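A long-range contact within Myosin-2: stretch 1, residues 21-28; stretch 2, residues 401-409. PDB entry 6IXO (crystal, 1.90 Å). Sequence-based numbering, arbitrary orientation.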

# COMPACT_ATOMS: atom_id res chain seq x y z
N GLU A 21 3.35 29.60 -17.56
CA GLU A 21 3.52 28.76 -18.75
C GLU A 21 4.82 27.98 -18.69
O GLU A 21 4.83 26.76 -18.84
CB GLU A 21 3.55 29.59 -20.03
CG GLU A 21 2.21 29.97 -20.61
CD GLU A 21 2.38 30.69 -21.95
OE1 GLU A 21 2.78 30.01 -22.93
OE2 GLU A 21 2.16 31.93 -22.01
N ILE A 22 5.93 28.69 -18.50
CA ILE A 22 7.23 28.04 -18.40
C ILE A 22 7.30 27.24 -17.10
O ILE A 22 7.71 26.08 -17.11
CB ILE A 22 8.37 29.07 -18.45
CG1 ILE A 22 8.54 29.57 -19.89
CG2 ILE A 22 9.66 28.46 -17.92
CD1 ILE A 22 9.71 30.50 -20.06
N LEU A 23 6.90 27.85 -15.99
CA LEU A 23 7.02 27.13 -14.73
C LEU A 23 6.16 25.85 -14.63
O LEU A 23 6.64 24.84 -14.09
CB LEU A 23 6.66 28.06 -13.58
CG LEU A 23 6.91 27.55 -12.16
CD1 LEU A 23 8.31 27.00 -12.02
CD2 LEU A 23 6.70 28.72 -11.15
N ASN A 24 4.91 25.88 -15.08
CA ASN A 24 4.08 24.67 -14.93
C ASN A 24 4.67 23.53 -15.75
O ASN A 24 4.63 22.39 -15.34
CB ASN A 24 2.62 24.93 -15.34
CG ASN A 24 1.88 25.84 -14.37
OD1 ASN A 24 2.28 26.01 -13.22
ND2 ASN A 24 0.78 26.42 -14.83
N GLN A 25 5.24 23.85 -16.90
CA GLN A 25 5.79 22.82 -17.79
C GLN A 25 7.02 22.14 -17.17
O GLN A 25 7.17 20.89 -17.20
CB GLN A 25 6.12 23.47 -19.14
CG GLN A 25 6.31 22.48 -20.28
CD GLN A 25 7.72 21.93 -20.37
OE1 GLN A 25 8.68 22.55 -19.87
NE2 GLN A 25 7.87 20.77 -21.01
N GLU A 26 7.90 22.95 -16.60
CA GLU A 26 9.04 22.47 -15.82
C GLU A 26 8.64 21.58 -14.70
O GLU A 26 9.24 20.52 -14.50
CB GLU A 26 9.83 23.66 -15.21
CG GLU A 26 10.94 24.13 -16.05
CD GLU A 26 11.80 25.23 -15.37
OE1 GLU A 26 11.95 25.22 -14.12
OE2 GLU A 26 12.32 26.09 -16.10
N ILE A 27 7.65 22.03 -13.94
CA ILE A 27 7.21 21.25 -12.78
C ILE A 27 6.54 19.95 -13.20
O ILE A 27 6.88 18.88 -12.70
CB ILE A 27 6.25 22.07 -11.91
CG1 ILE A 27 6.96 23.33 -11.37
CG2 ILE A 27 5.81 21.31 -10.75
CD1 ILE A 27 8.06 23.01 -10.41
N THR A 28 5.59 20.04 -14.13
CA THR A 28 4.84 18.81 -14.47
C THR A 28 5.67 17.83 -15.29
O THR A 28 5.63 16.61 -15.04
CB THR A 28 3.52 19.12 -15.21
OG1 THR A 28 3.79 19.80 -16.44
CG2 THR A 28 2.60 19.97 -14.35
N SER A 401 17.24 19.19 -14.17
CA SER A 401 17.42 20.33 -15.05
C SER A 401 16.14 21.13 -15.17
O SER A 401 15.37 20.95 -16.11
CB SER A 401 17.90 19.88 -16.43
OG SER A 401 18.10 21.05 -17.24
N LEU A 402 15.94 22.05 -14.22
CA LEU A 402 14.75 22.89 -14.14
C LEU A 402 15.16 24.36 -13.95
O LEU A 402 15.21 24.84 -12.83
CB LEU A 402 13.87 22.48 -12.97
CG LEU A 402 13.53 20.98 -12.87
CD1 LEU A 402 12.94 20.71 -11.52
CD2 LEU A 402 12.57 20.59 -13.98
N PRO A 403 15.45 25.05 -15.05
CA PRO A 403 16.08 26.38 -14.97
C PRO A 403 15.32 27.39 -14.09
O PRO A 403 15.92 28.01 -13.21
CB PRO A 403 16.09 26.85 -16.42
CG PRO A 403 16.11 25.53 -17.25
CD PRO A 403 15.32 24.54 -16.43
N SER A 404 14.03 27.56 -14.35
CA SER A 404 13.27 28.56 -13.61
C SER A 404 13.09 28.13 -12.16
O SER A 404 13.22 28.91 -11.22
CB SER A 404 11.89 28.78 -14.26
OG SER A 404 12.04 29.57 -15.42
N THR A 405 12.79 26.85 -12.00
CA THR A 405 12.51 26.35 -10.68
C THR A 405 13.74 26.49 -9.82
O THR A 405 13.65 26.91 -8.67
CB THR A 405 12.07 24.85 -10.73
OG1 THR A 405 10.89 24.74 -11.52
CG2 THR A 405 11.77 24.38 -9.36
N LYS A 406 14.89 26.15 -10.39
CA LYS A 406 16.15 26.25 -9.68
C LYS A 406 16.49 27.72 -9.35
O LYS A 406 17.06 28.04 -8.29
CB LYS A 406 17.27 25.61 -10.50
CG LYS A 406 18.68 25.86 -9.96
CD LYS A 406 19.67 24.90 -10.60
CE LYS A 406 21.07 25.49 -10.70
NZ LYS A 406 21.50 26.16 -9.44
N ARG A 407 16.14 28.62 -10.26
CA ARG A 407 16.49 30.03 -9.95
C ARG A 407 15.63 30.52 -8.78
O ARG A 407 16.11 31.22 -7.89
CB ARG A 407 16.28 30.90 -11.18
CG ARG A 407 16.60 32.38 -10.90
CD ARG A 407 18.06 32.55 -10.46
NE ARG A 407 18.44 33.97 -10.41
CZ ARG A 407 19.53 34.41 -9.79
NH1 ARG A 407 20.34 33.54 -9.20
NH2 ARG A 407 19.82 35.70 -9.79
N ILE A 408 14.36 30.12 -8.78
CA ILE A 408 13.46 30.48 -7.68
C ILE A 408 14.03 29.97 -6.36
O ILE A 408 14.17 30.71 -5.38
CB ILE A 408 12.04 29.91 -7.89
CG1 ILE A 408 11.33 30.61 -9.06
CG2 ILE A 408 11.21 30.05 -6.63
CD1 ILE A 408 10.04 29.89 -9.51
N VAL A 409 14.37 28.69 -6.33
CA VAL A 409 14.91 28.13 -5.11
C VAL A 409 16.20 28.83 -4.69
O VAL A 409 16.37 29.12 -3.51
CB VAL A 409 15.13 26.60 -5.26
CG1 VAL A 409 15.86 26.07 -4.07
CG2 VAL A 409 13.79 25.93 -5.39

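Residues 21-28 lie within one helix and residues 403-409 open another; the two axes cross nearly at right angles (99°) and approach to 9.2 Å. The contact buries 344 Å², summed over both sides, and centres on the carboxylate of Glu 26, which reaches the first turn of the second helix.

Leu 402 occupies the N-cap position. Its side chain cannot accept hydrogen bonds from the free amides of the first turn, and Glu 26 meets part of that need from the other stretch. The glutamate packs closely here, with OE1 3.5 Å from CB of Leu 402. Pro 403 follows, a residue well suited to a first turn because it has no amide hydrogen to leave unpaired; its CD lies 3.4 Å from Glu 26 OE2.

At Ser 404 the backbone N donates to Glu 26 OE2 (2.9 Å, 164° at the hydrogen). The CA-to-CB bond points toward the first helix, and the small side chain fits close to it, OG lying 3.6 Å from CG2 of Ile 22. Thr 405 binds twice to the other carboxylate oxygen: its N and its OG1 each donate to Glu 26 OE1, both at 2.8 Å. The m rotamer of Thr 405 places OG1 on the same acceptor as its own amide. With chi2 near 180°, Glu 26 extends far enough to present both oxygens to these donors, and three hydrogen bonds thereby satisfy much of the acceptor capacity of its buried carboxylate. Thr 405 OG1 also touches hydrocarbon, lying 3.5 Å from both Leu 23 CD1 and Ile 27 CD1.

Lys 406 and Arg 407 make no contact with the first stretch. One turn beyond Ser 404, Ile 408 again directs its CA-to-CB bond toward the first helix, and its CD1 meets Leu 23 CD2 at 3.9 Å, adding an apolar contact between buried side chains to the polar cluster.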